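Long-range contacts in muramidase (Trichobolus zukalii, PDB 6ZMV), which hydrolyses the beta-1,4 glycosidic bonds of bacterial peptidoglycan as a fungal lysozyme of glycoside hydrolase family 25: residues V27-T32 / T44-A49; A31-T36 / Y59-P64; I88-M93 / Y130-T135; L94-G99 / V113-D118; Q175-F180 / D189-N194. One frame throughout, in Å; residues are numbered along the deposited sequence.

Contact 1: V27-T32 / T44-A49; sequences VIIKAT and THYTGA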
# COMPACT_ATOMS: atom_id res chain seq x y z
N VAL A 27 3.95 8.76 4.35
CA VAL A 27 4.11 8.57 2.89
C VAL A 27 4.32 7.10 2.62
O VAL A 27 5.01 6.43 3.37
CB VAL A 27 5.25 9.45 2.33
CG1 VAL A 27 6.58 9.11 2.98
CG2 VAL A 27 5.28 9.40 0.82
N ILE A 28 3.70 6.67 1.54
CA ILE A 28 3.84 5.28 1.07
C ILE A 28 4.60 5.35 -0.26
O ILE A 28 4.27 6.15 -1.11
CB ILE A 28 2.49 4.54 0.92
CG1 ILE A 28 1.54 4.86 2.05
CG2 ILE A 28 2.71 3.06 0.76
CD1 ILE A 28 0.15 4.27 1.94
N ILE A 29 5.67 4.57 -0.37
CA ILE A 29 6.70 4.72 -1.42
C ILE A 29 6.86 3.46 -2.26
O ILE A 29 7.05 2.37 -1.68
CB ILE A 29 8.04 5.08 -0.75
CG1 ILE A 29 7.94 6.33 0.10
CG2 ILE A 29 9.11 5.20 -1.81
CD1 ILE A 29 9.08 6.46 1.04
N LYS A 30 6.75 3.59 -3.58
CA LYS A 30 6.88 2.37 -4.39
C LYS A 30 8.28 1.78 -4.18
O LYS A 30 9.28 2.46 -4.38
CB LYS A 30 6.72 2.67 -5.87
CG LYS A 30 6.67 1.43 -6.72
CD LYS A 30 6.28 1.71 -8.17
CE LYS A 30 6.10 0.44 -8.97
NZ LYS A 30 5.60 0.73 -10.30
N ALA A 31 8.29 0.47 -3.90
CA ALA A 31 9.53 -0.30 -3.78
C ALA A 31 9.77 -1.16 -4.99
O ALA A 31 10.91 -1.17 -5.55
CB ALA A 31 9.53 -1.08 -2.50
N THR A 32 8.79 -1.95 -5.38
CA THR A 32 8.97 -3.03 -6.33
C THR A 32 7.74 -3.17 -7.23
O THR A 32 6.63 -2.74 -6.87
CB THR A 32 9.25 -4.37 -5.62
OG1 THR A 32 8.30 -4.55 -4.56
CG2 THR A 32 10.64 -4.39 -5.06
N THR A 44 15.96 7.02 -2.16
CA THR A 44 15.94 8.50 -2.06
C THR A 44 14.71 8.95 -1.29
O THR A 44 14.81 9.75 -0.32
CB THR A 44 15.92 9.18 -3.43
OG1 THR A 44 17.09 8.75 -4.17
CG2 THR A 44 15.78 10.70 -3.42
N HIS A 45 13.56 8.45 -1.64
CA HIS A 45 12.31 8.83 -0.99
C HIS A 45 12.28 8.34 0.44
O HIS A 45 11.85 9.07 1.35
CB HIS A 45 11.14 8.29 -1.77
CG HIS A 45 10.84 8.92 -3.08
ND1 HIS A 45 11.08 10.25 -3.31
CD2 HIS A 45 10.26 8.38 -4.19
CE1 HIS A 45 10.64 10.55 -4.54
NE2 HIS A 45 10.12 9.40 -5.13
N TYR A 46 12.69 7.12 0.70
CA TYR A 46 12.62 6.55 2.07
C TYR A 46 13.54 7.27 3.02
O TYR A 46 13.11 7.65 4.10
CB TYR A 46 12.96 5.06 1.98
CG TYR A 46 12.44 4.17 3.08
CD1 TYR A 46 11.21 3.54 2.97
CD2 TYR A 46 13.18 3.90 4.21
CE1 TYR A 46 10.77 2.61 3.89
CE2 TYR A 46 12.75 2.98 5.16
CZ TYR A 46 11.54 2.34 5.00
OH TYR A 46 11.10 1.37 5.86
N THR A 47 14.74 7.63 2.55
CA THR A 47 15.72 8.40 3.37
C THR A 47 15.18 9.80 3.62
O THR A 47 15.23 10.31 4.73
CB THR A 47 17.05 8.43 2.64
OG1 THR A 47 17.54 7.10 2.47
CG2 THR A 47 18.05 9.25 3.37
N GLY A 48 14.71 10.49 2.58
CA GLY A 48 14.21 11.85 2.73
C GLY A 48 13.02 11.89 3.64
O GLY A 48 12.85 12.82 4.44
N ALA A 49 12.12 10.92 3.50
CA ALA A 49 10.93 10.85 4.35
C ALA A 49 11.34 10.66 5.79
O ALA A 49 10.77 11.34 6.69
CB ALA A 49 10.01 9.73 3.95
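I29 reaches from the strand to the helix surface at H45 and Y46, and its two branches do different work. CG2 packs on the CB of H45 at 3.7 Å and lies near the plane of the imidazole, at its edge. CG1 stands anti to the carbonyl carbon (chi1 -56°) and carries CD1 to the backbone of Y46, where I29 CD1 is 3.7 Å from Y46 N and 4.1 Å from Y46 CD1. A beta-branched isoleucine suits this place because one residue can offer CG2 to H45 and CD1 to Y46. The axes of strand segment 27-32 and helix segment 44-49 come within 9.0 Å, at 155°, as expected where a helix packs on the outside of a TIM-like barrel strand. H45 turns hydrocarbon to I29, while its ring nitrogens bond to Y16 and the backbone of S8. Two residues back along the strand, V27 puts CG1 3.6 Å from the CB of A49, a helix residue small enough to let the strand come close.

Contact 2: A31-T36 / Y59-P64; sequences ATEGTT and YHFARP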
# COMPACT_ATOMS: atom_id res chain seq x y z
N ALA A 31 8.29 0.47 -3.90
CA ALA A 31 9.53 -0.30 -3.78
C ALA A 31 9.77 -1.16 -4.99
O ALA A 31 10.91 -1.17 -5.55
CB ALA A 31 9.53 -1.08 -2.50
N THR A 32 8.79 -1.95 -5.38
CA THR A 32 8.97 -3.03 -6.33
C THR A 32 7.74 -3.17 -7.23
O THR A 32 6.63 -2.74 -6.87
CB THR A 32 9.25 -4.37 -5.62
OG1 THR A 32 8.30 -4.55 -4.56
CG2 THR A 32 10.64 -4.39 -5.06
N GLU A 33 7.90 -3.88 -8.35
CA GLU A 33 6.83 -4.32 -9.23
C GLU A 33 7.18 -5.66 -9.83
O GLU A 33 8.34 -5.89 -10.31
CB GLU A 33 6.59 -3.29 -10.34
CG GLU A 33 5.49 -3.70 -11.29
CD GLU A 33 5.00 -2.62 -12.26
OE1 GLU A 33 5.05 -1.43 -11.90
OE2 GLU A 33 4.57 -3.00 -13.39
N GLY A 34 6.21 -6.57 -9.79
CA GLY A 34 6.49 -7.91 -10.32
C GLY A 34 7.65 -8.60 -9.65
O GLY A 34 7.80 -8.49 -8.44
N THR A 35 8.41 -9.36 -10.47
CA THR A 35 9.54 -10.19 -10.01
C THR A 35 10.89 -9.45 -10.13
O THR A 35 11.88 -9.91 -9.57
CB THR A 35 9.70 -11.52 -10.82
N THR A 36 10.96 -8.42 -10.97
CA THR A 36 12.28 -7.94 -11.47
C THR A 36 12.48 -6.45 -11.30
O THR A 36 13.58 -6.01 -11.44
CB THR A 36 12.53 -8.37 -12.91
OG1 THR A 36 11.50 -7.76 -13.67
CG2 THR A 36 12.55 -9.86 -13.09
N TYR A 59 5.53 0.01 -0.99
CA TYR A 59 4.48 -0.75 -1.67
C TYR A 59 5.03 -1.57 -2.83
O TYR A 59 6.05 -1.23 -3.43
CB TYR A 59 3.26 0.11 -2.03
CG TYR A 59 3.35 1.06 -3.20
CD1 TYR A 59 3.17 0.58 -4.50
CD2 TYR A 59 3.55 2.42 -3.02
CE1 TYR A 59 3.14 1.44 -5.57
CE2 TYR A 59 3.51 3.29 -4.09
CZ TYR A 59 3.29 2.80 -5.36
OH TYR A 59 3.27 3.66 -6.42
N HIS A 60 4.30 -2.64 -3.10
CA HIS A 60 4.58 -3.57 -4.20
C HIS A 60 3.46 -3.54 -5.22
O HIS A 60 2.31 -3.85 -4.88
CB HIS A 60 4.69 -4.98 -3.62
CG HIS A 60 4.95 -5.97 -4.72
ND1 HIS A 60 6.18 -6.07 -5.30
CD2 HIS A 60 4.13 -6.80 -5.38
CE1 HIS A 60 6.09 -6.98 -6.28
NE2 HIS A 60 4.84 -7.45 -6.35
N PHE A 61 3.79 -3.18 -6.46
CA PHE A 61 2.83 -3.26 -7.57
C PHE A 61 2.72 -4.71 -8.04
O PHE A 61 3.64 -5.24 -8.65
CB PHE A 61 3.26 -2.27 -8.65
CG PHE A 61 2.27 -2.08 -9.77
CD1 PHE A 61 1.78 -3.14 -10.53
CD2 PHE A 61 1.92 -0.80 -10.14
CE1 PHE A 61 0.84 -2.91 -11.51
CE2 PHE A 61 1.02 -0.58 -11.16
CZ PHE A 61 0.52 -1.62 -11.85
N ALA A 62 1.65 -5.38 -7.71
CA ALA A 62 1.46 -6.81 -7.99
C ALA A 62 1.37 -7.02 -9.49
O ALA A 62 0.65 -6.33 -10.22
CB ALA A 62 0.18 -7.32 -7.35
N ARG A 63 1.99 -8.12 -9.94
CA ARG A 63 1.80 -8.64 -11.32
C ARG A 63 1.46 -10.11 -11.23
O ARG A 63 2.33 -10.97 -11.32
CB ARG A 63 3.05 -8.35 -12.14
CG ARG A 63 3.35 -6.88 -12.41
CD ARG A 63 2.45 -6.32 -13.50
NE ARG A 63 2.66 -4.97 -13.89
CZ ARG A 63 1.80 -4.20 -14.55
NH1 ARG A 63 0.60 -4.64 -14.95
NH2 ARG A 63 2.21 -2.97 -14.80
N PRO A 64 0.22 -10.45 -10.88
CA PRO A 64 -0.07 -11.85 -10.56
C PRO A 64 0.13 -12.85 -11.69
O PRO A 64 0.22 -14.01 -11.39
CB PRO A 64 -1.55 -11.78 -10.09
CG PRO A 64 -1.71 -10.39 -9.58
CD PRO A 64 -0.92 -9.54 -10.56
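With CG anti to the backbone N (chi1 180°) and the chain extended beyond it, E33 lies alongside F61. The carboxylate therefore stacks on the phenyl ring, the two planes 18° apart, with OE1 over one face and 3.6 Å from the CG of F61. R63 bends back at chi2 (-77°) and grips E33 side-on in a salt bridge of two hydrogen bonds: its NH2 is 2.7 Å and its NE 2.8 Å from the single atom OE2, both coming from the same face of the carboxylate. The CE1 of F61 lies over the centre of the guanidinium, so the ring touches both charged groups, while OE1 has a second partner in K30. An alanine in place of E33 would probably leave R63 without its charge partner and uncover the ring face of F61. In the backbone, strands 26-33 and 55-61 pair in parallel, as neighbouring strands do in a TIM-like barrel, through bonds such as F61 N to T32 O at 2.9 Å. On the sheet face of T32 and H60, T32 OG1 and H60 ND1 share a hydrogen bond of 2.7 Å in the plane of the imidazole, and Q72 takes the other ring nitrogen. G34 suits the strand end because its phi is positive; its N bonds to F61 O at 3.1 Å, and its O lies 3.1 Å from the CE1 of H60.

Contact 3: I88-M93 / Y130-T135; sequences ITLPGM and YPMIYT. With SO4 (sulfate ion), chain G.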
# COMPACT_ATOMS: atom_id res chain seq x y z
N ILE A 88 8.16 4.20 13.16
CA ILE A 88 8.06 5.10 12.00
C ILE A 88 7.88 4.28 10.72
O ILE A 88 7.87 4.88 9.65
CB ILE A 88 9.25 6.06 11.87
CG1 ILE A 88 10.54 5.27 11.64
CG2 ILE A 88 9.33 7.01 13.05
CD1 ILE A 88 11.72 6.15 11.23
N THR A 89 7.53 3.03 10.81
CA THR A 89 7.43 2.16 9.63
C THR A 89 6.02 1.57 9.49
O THR A 89 5.52 0.91 10.37
CB THR A 89 8.46 1.04 9.63
OG1 THR A 89 9.74 1.56 9.95
CG2 THR A 89 8.56 0.38 8.27
N LEU A 90 5.38 1.87 8.36
CA LEU A 90 4.11 1.24 8.04
C LEU A 90 4.32 -0.20 7.60
O LEU A 90 5.34 -0.49 6.95
CB LEU A 90 3.40 1.97 6.90
CG LEU A 90 2.93 3.39 7.24
CD1 LEU A 90 2.41 4.10 5.99
CD2 LEU A 90 1.86 3.32 8.30
N PRO A 91 3.37 -1.09 7.85
CA PRO A 91 3.46 -2.39 7.21
C PRO A 91 3.46 -2.17 5.70
O PRO A 91 2.76 -1.31 5.18
CB PRO A 91 2.20 -3.14 7.68
CG PRO A 91 1.25 -2.05 8.17
CD PRO A 91 2.12 -0.90 8.61
N GLY A 92 4.17 -3.03 4.98
CA GLY A 92 4.23 -2.92 3.54
C GLY A 92 2.84 -3.04 2.92
O GLY A 92 1.98 -3.73 3.45
N MET A 93 2.64 -2.39 1.77
CA MET A 93 1.33 -2.34 1.08
C MET A 93 1.39 -3.13 -0.24
O MET A 93 2.28 -2.88 -1.08
CB MET A 93 0.92 -0.88 0.86
CG MET A 93 -0.42 -0.77 0.22
SD MET A 93 -0.92 0.98 0.03
CE MET A 93 -0.25 1.34 -1.58
N TYR A 130 0.90 -8.75 8.95
CA TYR A 130 0.19 -8.71 7.67
C TYR A 130 0.45 -7.39 6.95
O TYR A 130 0.54 -6.33 7.57
CB TYR A 130 -1.29 -8.94 7.90
CG TYR A 130 -1.61 -10.37 8.26
CD1 TYR A 130 -1.53 -11.36 7.29
CD2 TYR A 130 -2.06 -10.72 9.52
CE1 TYR A 130 -1.82 -12.67 7.56
CE2 TYR A 130 -2.38 -12.04 9.79
CZ TYR A 130 -2.25 -13.02 8.82
OH TYR A 130 -2.58 -14.36 9.02
N PRO A 131 0.49 -7.42 5.61
CA PRO A 131 0.59 -6.22 4.83
C PRO A 131 -0.76 -5.53 4.77
O PRO A 131 -1.82 -6.12 4.99
CB PRO A 131 1.00 -6.71 3.46
CG PRO A 131 0.28 -8.06 3.37
CD PRO A 131 0.31 -8.63 4.77
N MET A 132 -0.72 -4.28 4.36
CA MET A 132 -1.93 -3.57 3.91
C MET A 132 -2.25 -4.01 2.47
O MET A 132 -1.32 -4.37 1.72
CB MET A 132 -1.72 -2.05 3.96
CG MET A 132 -1.14 -1.58 5.28
SD MET A 132 -1.29 0.15 5.64
CE MET A 132 -0.16 0.79 4.41
N ILE A 133 -3.51 -3.94 2.10
CA ILE A 133 -3.97 -4.22 0.72
C ILE A 133 -4.56 -2.95 0.16
O ILE A 133 -5.55 -2.44 0.76
CB ILE A 133 -4.94 -5.38 0.65
CG1 ILE A 133 -4.23 -6.67 1.08
CG2 ILE A 133 -5.53 -5.50 -0.74
CD1 ILE A 133 -5.20 -7.86 1.23
N TYR A 134 -4.06 -2.49 -0.98
CA TYR A 134 -4.61 -1.36 -1.74
C TYR A 134 -5.47 -1.90 -2.84
O TYR A 134 -5.06 -2.79 -3.61
CB TYR A 134 -3.46 -0.52 -2.32
CG TYR A 134 -3.89 0.52 -3.31
CD1 TYR A 134 -4.09 0.20 -4.64
CD2 TYR A 134 -4.02 1.84 -2.95
CE1 TYR A 134 -4.43 1.17 -5.56
CE2 TYR A 134 -4.39 2.81 -3.86
CZ TYR A 134 -4.60 2.48 -5.18
OH TYR A 134 -4.92 3.45 -6.10
N THR A 135 -6.64 -1.32 -2.98
CA THR A 135 -7.56 -1.66 -4.07
C THR A 135 -8.55 -0.54 -4.27
O THR A 135 -8.89 0.19 -3.32
CB THR A 135 -8.29 -3.00 -3.78
OG1 THR A 135 -9.07 -3.44 -4.90
CG2 THR A 135 -9.13 -2.98 -2.52
S SO4 G . -0.55 -8.14 12.63
O1 SO4 G . -0.24 -9.23 11.73
O2 SO4 G . -0.57 -6.99 11.79
O3 SO4 G . -1.88 -8.39 13.16
O4 SO4 G . 0.43 -7.97 13.68
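M132 and M93 fill the tight inner part of this contact together with P91. The CG of M132 lies 3.8 Å from the CG of P91, the two side chains crossing at about a right angle. Beyond it the chain bends at chi3 (-69°), which carries the CE of M132 to 3.7 Å from P91 O and 4.1 Å from the CB of M93. Unbranched and flexible, methionine can bend round P91 to reach M93. M93, with CG anti to the backbone N (chi1 -177°), runs on to Y134, where M93 SD is 3.8 Å from Y134 CB; the sulfur meets the ring obliquely in a Met-aromatic contact. The phenol hydroxyl of Y134 bonds to Q179. M93 and M132 form a parallel bridge between strands 93-95 and 132-136, neighbours in the TIM-like barrel, and M132 N bonds to G92 O at 2.9 Å. Toward Y130 the contact is looser: this partly exposed residue buries little surface here, turns its CB away from the 88-93 segment and meets P91 only through its backbone O. Its N bonds to O1 of a sulfate ion at 3.0 Å, an ion probably from the crystallisation liquor that K124 also holds.

Contact 4: L94-G99 / V113-D118; sequences LDMEYG and VNWISD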
# COMPACT_ATOMS: atom_id res chain seq x y z
N LEU A 94 0.47 -4.06 -0.39
CA LEU A 94 0.24 -4.81 -1.63
C LEU A 94 -0.69 -4.03 -2.53
O LEU A 94 -1.85 -3.80 -2.16
CB LEU A 94 -0.36 -6.17 -1.31
CG LEU A 94 -0.71 -7.03 -2.50
CD1 LEU A 94 0.46 -7.35 -3.39
CD2 LEU A 94 -1.38 -8.29 -2.08
N ASP A 95 -0.21 -3.55 -3.66
CA ASP A 95 -0.95 -2.65 -4.58
C ASP A 95 -1.60 -3.46 -5.70
O ASP A 95 -0.91 -3.88 -6.62
CB ASP A 95 0.01 -1.59 -5.15
CG ASP A 95 -0.58 -0.75 -6.25
OD1 ASP A 95 -1.78 -0.89 -6.51
OD2 ASP A 95 0.18 0.01 -6.89
N MET A 96 -2.90 -3.66 -5.62
CA MET A 96 -3.67 -4.38 -6.65
C MET A 96 -4.25 -3.35 -7.62
O MET A 96 -4.97 -2.42 -7.23
CB MET A 96 -4.78 -5.21 -6.01
CG MET A 96 -4.31 -6.19 -4.97
SD MET A 96 -2.91 -7.22 -5.36
CE MET A 96 -3.49 -8.18 -6.75
N GLU A 97 -3.95 -3.52 -8.88
CA GLU A 97 -4.23 -2.55 -9.94
C GLU A 97 -4.88 -3.28 -11.12
O GLU A 97 -4.59 -4.50 -11.30
CB GLU A 97 -2.92 -1.98 -10.49
CG GLU A 97 -2.09 -1.18 -9.53
CD GLU A 97 -2.55 0.24 -9.44
OE1 GLU A 97 -2.43 0.77 -8.32
OE2 GLU A 97 -3.04 0.82 -10.44
N TYR A 98 -5.60 -2.56 -11.94
CA TYR A 98 -6.02 -3.13 -13.22
C TYR A 98 -4.78 -3.55 -14.02
O TYR A 98 -3.77 -2.83 -14.01
CB TYR A 98 -6.82 -2.11 -13.97
CG TYR A 98 -8.17 -1.86 -13.36
CD1 TYR A 98 -9.24 -2.68 -13.62
CD2 TYR A 98 -8.36 -0.82 -12.47
CE1 TYR A 98 -10.47 -2.50 -13.02
CE2 TYR A 98 -9.58 -0.62 -11.87
CZ TYR A 98 -10.65 -1.44 -12.16
OH TYR A 98 -11.86 -1.17 -11.59
N GLY A 99 -4.87 -4.69 -14.70
CA GLY A 99 -3.78 -5.27 -15.50
C GLY A 99 -3.52 -4.47 -16.77
O GLY A 99 -4.39 -3.64 -17.17
N VAL A 113 -7.67 -14.75 -5.37
CA VAL A 113 -7.67 -14.84 -3.90
C VAL A 113 -6.51 -15.71 -3.45
O VAL A 113 -5.84 -15.35 -2.46
CB VAL A 113 -9.04 -15.36 -3.42
CG1 VAL A 113 -9.01 -15.67 -1.93
CG2 VAL A 113 -10.13 -14.32 -3.67
N ASN A 114 -6.27 -16.82 -4.12
CA ASN A 114 -5.13 -17.70 -3.72
C ASN A 114 -3.80 -16.95 -3.86
O ASN A 114 -2.92 -17.11 -3.03
CB ASN A 114 -5.14 -19.01 -4.53
CG ASN A 114 -6.25 -19.94 -4.15
OD1 ASN A 114 -6.84 -19.79 -3.08
ND2 ASN A 114 -6.53 -20.86 -5.06
N TRP A 115 -3.65 -16.19 -4.94
CA TRP A 115 -2.39 -15.46 -5.21
C TRP A 115 -2.19 -14.41 -4.10
O TRP A 115 -1.11 -14.32 -3.50
CB TRP A 115 -2.48 -14.74 -6.56
CG TRP A 115 -1.20 -14.12 -7.00
CD1 TRP A 115 -0.32 -14.73 -7.82
CD2 TRP A 115 -0.62 -12.86 -6.61
NE1 TRP A 115 0.78 -13.92 -7.99
CE2 TRP A 115 0.65 -12.78 -7.23
CE3 TRP A 115 -1.02 -11.82 -5.79
CZ2 TRP A 115 1.48 -11.67 -7.09
CZ3 TRP A 115 -0.21 -10.74 -5.63
CH2 TRP A 115 1.04 -10.69 -6.23
N ILE A 116 -3.23 -13.65 -3.78
CA ILE A 116 -3.11 -12.64 -2.70
C ILE A 116 -2.83 -13.34 -1.37
O ILE A 116 -2.02 -12.86 -0.61
CB ILE A 116 -4.36 -11.79 -2.63
CG1 ILE A 116 -4.54 -10.97 -3.91
CG2 ILE A 116 -4.36 -10.87 -1.41
CD1 ILE A 116 -5.91 -10.28 -4.04
N SER A 117 -3.47 -14.46 -1.10
CA SER A 117 -3.24 -15.22 0.16
C SER A 117 -1.77 -15.56 0.28
O SER A 117 -1.15 -15.47 1.32
CB SER A 117 -4.05 -16.49 0.22
OG SER A 117 -5.42 -16.23 0.27
N ASP A 118 -1.21 -16.05 -0.81
CA ASP A 118 0.21 -16.47 -0.77
C ASP A 118 1.10 -15.25 -0.53
O ASP A 118 2.03 -15.35 0.27
CB ASP A 118 0.62 -17.14 -2.08
CG ASP A 118 0.15 -18.56 -2.32
OD1 ASP A 118 -0.37 -19.13 -1.40
OD2 ASP A 118 0.30 -19.01 -3.48
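L94 and M96 meet W115 and I116 entirely through apolar groups. The methyl-to-methyl and methyl-to-methylene contacts involve I116: its CG2 lies 4.0 Å from the CD2 of L94, and its CG1 is 4.1 Å from the CE of M96. M96 gets there by bending at both chi2 (-47°) and chi3 (-63°), a fold that an unbranched thioether chain makes easily. Contacts with the indole add to these. The CD1 of L94, the other branch of the leucine fork, comes to 4.1 Å from the CZ3 of W115 at the ring edge, near its plane, while the CE of M96 approaches the same CZ3 obliquely at 4.3 Å. Polar bonding is left to other sites: W115 NE1 binds the backbone O of S67. Strand 93-95 and helix 109-127 belong to one beta-alpha-beta unit, as in a TIM-like barrel. Because its contacts are dispersive and undirected, the interface depends on complementary shape to seat the helix against the strand and the loop that follows it.

Contact 5: Q175-F180 / D189-N194; sequences QTIWQF and DSDSFN. With GOL (glycerol), chain D.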
# COMPACT_ATOMS: atom_id res chain seq x y z
N GLN A 175 -12.02 1.41 5.72
CA GLN A 175 -10.65 1.57 5.18
C GLN A 175 -9.76 2.13 6.29
O GLN A 175 -10.15 3.01 7.05
CB GLN A 175 -10.68 2.50 3.97
CG GLN A 175 -10.60 4.00 4.24
CD GLN A 175 -11.75 4.68 4.92
OE1 GLN A 175 -11.64 5.89 5.30
NE2 GLN A 175 -12.84 4.01 5.03
N THR A 176 -8.54 1.64 6.35
CA THR A 176 -7.49 2.20 7.20
C THR A 176 -6.95 3.50 6.59
O THR A 176 -6.65 4.48 7.33
CB THR A 176 -6.45 1.14 7.50
OG1 THR A 176 -7.06 0.09 8.24
CG2 THR A 176 -5.28 1.69 8.26
N ILE A 177 -6.74 3.51 5.30
CA ILE A 177 -6.27 4.68 4.54
C ILE A 177 -7.20 4.82 3.35
O ILE A 177 -7.55 3.82 2.73
CB ILE A 177 -4.77 4.58 4.17
CG1 ILE A 177 -3.88 4.49 5.41
CG2 ILE A 177 -4.33 5.71 3.24
CD1 ILE A 177 -2.47 4.01 5.16
N TRP A 178 -7.53 6.05 2.99
CA TRP A 178 -8.26 6.43 1.78
C TRP A 178 -7.34 7.18 0.84
O TRP A 178 -6.83 8.25 1.23
CB TRP A 178 -9.44 7.28 2.22
CG TRP A 178 -10.32 7.83 1.16
CD1 TRP A 178 -10.49 7.42 -0.12
CD2 TRP A 178 -11.17 8.96 1.32
NE1 TRP A 178 -11.43 8.18 -0.76
CE2 TRP A 178 -11.87 9.15 0.10
CE3 TRP A 178 -11.41 9.84 2.38
CZ2 TRP A 178 -12.73 10.23 -0.09
CZ3 TRP A 178 -12.34 10.84 2.22
CH2 TRP A 178 -13.01 11.02 1.00
N GLN A 179 -7.17 6.71 -0.36
CA GLN A 179 -6.48 7.43 -1.44
C GLN A 179 -7.57 8.19 -2.17
O GLN A 179 -8.38 7.58 -2.89
CB GLN A 179 -5.69 6.51 -2.34
CG GLN A 179 -4.80 7.29 -3.30
CD GLN A 179 -4.23 6.40 -4.40
OE1 GLN A 179 -5.01 5.92 -5.26
NE2 GLN A 179 -2.96 6.13 -4.27
N PHE A 180 -7.61 9.50 -2.00
CA PHE A 180 -8.80 10.29 -2.45
C PHE A 180 -8.55 11.17 -3.66
O PHE A 180 -9.52 11.67 -4.20
CB PHE A 180 -9.34 11.13 -1.30
CG PHE A 180 -8.39 12.15 -0.74
CD1 PHE A 180 -8.39 13.44 -1.28
CD2 PHE A 180 -7.55 11.89 0.35
CE1 PHE A 180 -7.58 14.41 -0.72
CE2 PHE A 180 -6.76 12.88 0.91
CZ PHE A 180 -6.76 14.12 0.36
N ASP A 189 -0.02 10.86 -5.15
CA ASP A 189 -1.46 10.73 -4.83
C ASP A 189 -1.69 11.17 -3.40
O ASP A 189 -0.80 11.01 -2.55
CB ASP A 189 -1.92 9.30 -5.01
CG ASP A 189 -1.56 8.72 -6.37
OD1 ASP A 189 -1.84 9.37 -7.36
OD2 ASP A 189 -0.83 7.64 -6.40
N SER A 190 -2.88 11.66 -3.11
CA SER A 190 -3.25 12.13 -1.76
C SER A 190 -3.87 10.98 -0.99
O SER A 190 -4.80 10.31 -1.49
CB SER A 190 -4.25 13.24 -1.85
OG SER A 190 -3.72 14.38 -2.54
N ASP A 191 -3.48 10.85 0.27
CA ASP A 191 -4.02 9.83 1.17
C ASP A 191 -4.49 10.46 2.49
O ASP A 191 -3.99 11.48 2.91
CB ASP A 191 -2.98 8.74 1.45
CG ASP A 191 -2.56 8.00 0.20
OD1 ASP A 191 -3.37 7.22 -0.33
OD2 ASP A 191 -1.42 8.21 -0.27
N SER A 192 -5.42 9.77 3.13
CA SER A 192 -5.91 10.16 4.47
C SER A 192 -6.06 8.92 5.36
O SER A 192 -6.77 7.97 4.97
CB SER A 192 -7.25 10.86 4.34
OG SER A 192 -7.71 11.34 5.60
N PHE A 193 -5.38 8.94 6.48
CA PHE A 193 -5.52 7.85 7.44
C PHE A 193 -6.77 8.07 8.28
O PHE A 193 -7.06 9.18 8.70
CB PHE A 193 -4.28 7.81 8.31
CG PHE A 193 -4.40 6.92 9.52
CD1 PHE A 193 -4.23 5.55 9.39
CD2 PHE A 193 -4.76 7.45 10.75
CE1 PHE A 193 -4.40 4.71 10.47
CE2 PHE A 193 -4.97 6.60 11.83
CZ PHE A 193 -4.75 5.25 11.69
N ASN A 194 -7.45 6.96 8.53
CA ASN A 194 -8.74 6.94 9.28
C ASN A 194 -8.52 6.94 10.80
O ASN A 194 -8.47 5.90 11.44
CB ASN A 194 -9.49 5.72 8.80
CG ASN A 194 -10.92 5.63 9.28
OD1 ASN A 194 -11.26 6.30 10.24
ND2 ASN A 194 -11.75 4.78 8.72
C1 GOL D . -0.13 3.60 -4.78
O1 GOL D . -1.05 3.97 -3.78
C2 GOL D . -0.90 3.31 -6.03
O2 GOL D . -1.70 4.45 -6.37
C3 GOL D . -0.02 2.96 -7.19
O3 GOL D . -0.71 3.26 -8.38
O HOH W 1 -9.45 7.68 5.67
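F180 lays its ring against S190, whose CB sits over one face, 3.7 Å from the ring centroid, in a CH-pi contact. F180 CE2 is 4.0 Å from S192 CB, which lies obliquely to the ring; serines are small enough to let the phenyl lie across their strand. CG of F180 lies between its backbone N and carbonyl carbon (chi1 61°), which folds the ring over this strand. An alanine in place of F180 would probably leave S190 without its aromatic cover and open a gap beside S192. In the backbone, F180 N bonds to S190 O at 3.0 Å, and W178 and S192 form a hydrogen-bonded pair of the antiparallel beta hairpin 177-181/189-193, part of the barrel sheet. At the far end N194 ND2 reaches Q175 O at 2.9 Å, and a water links Q175 OE1 to S192 O. On the face of I177, Q179 NE2 donates to O2 of a glycerol, probably from crystallisation, at 3.0 Å, while Y161 and D6 also bond the amide of Q179.

How the contacts relate
All five contacts reach one curled sheet, the TIM-like barrel of this GH25 muramidase. Contacts 1 and 2 start from the same strand, 26-33, with centres about 15 Å apart. Contact 2 then adjoins contact 4, about 10 Å from it between centres, because strands 55-61 and 93-95 are neighbours. Along the chain contact 4 is nested inside the loop closed by contact 3, and contact 5 comes last. Contacts 1 and 4 seat helices against strands, whereas 2 and 5 pair strand with strand, and 3 joins a loop and the start of strand 93-95 to strand 132-136. Contacts 3 and 5, about 12 Å apart, meet through Y134 and Q179 beside bound glycerol, a molecule probably from crystallisation that may mark the substrate pocket.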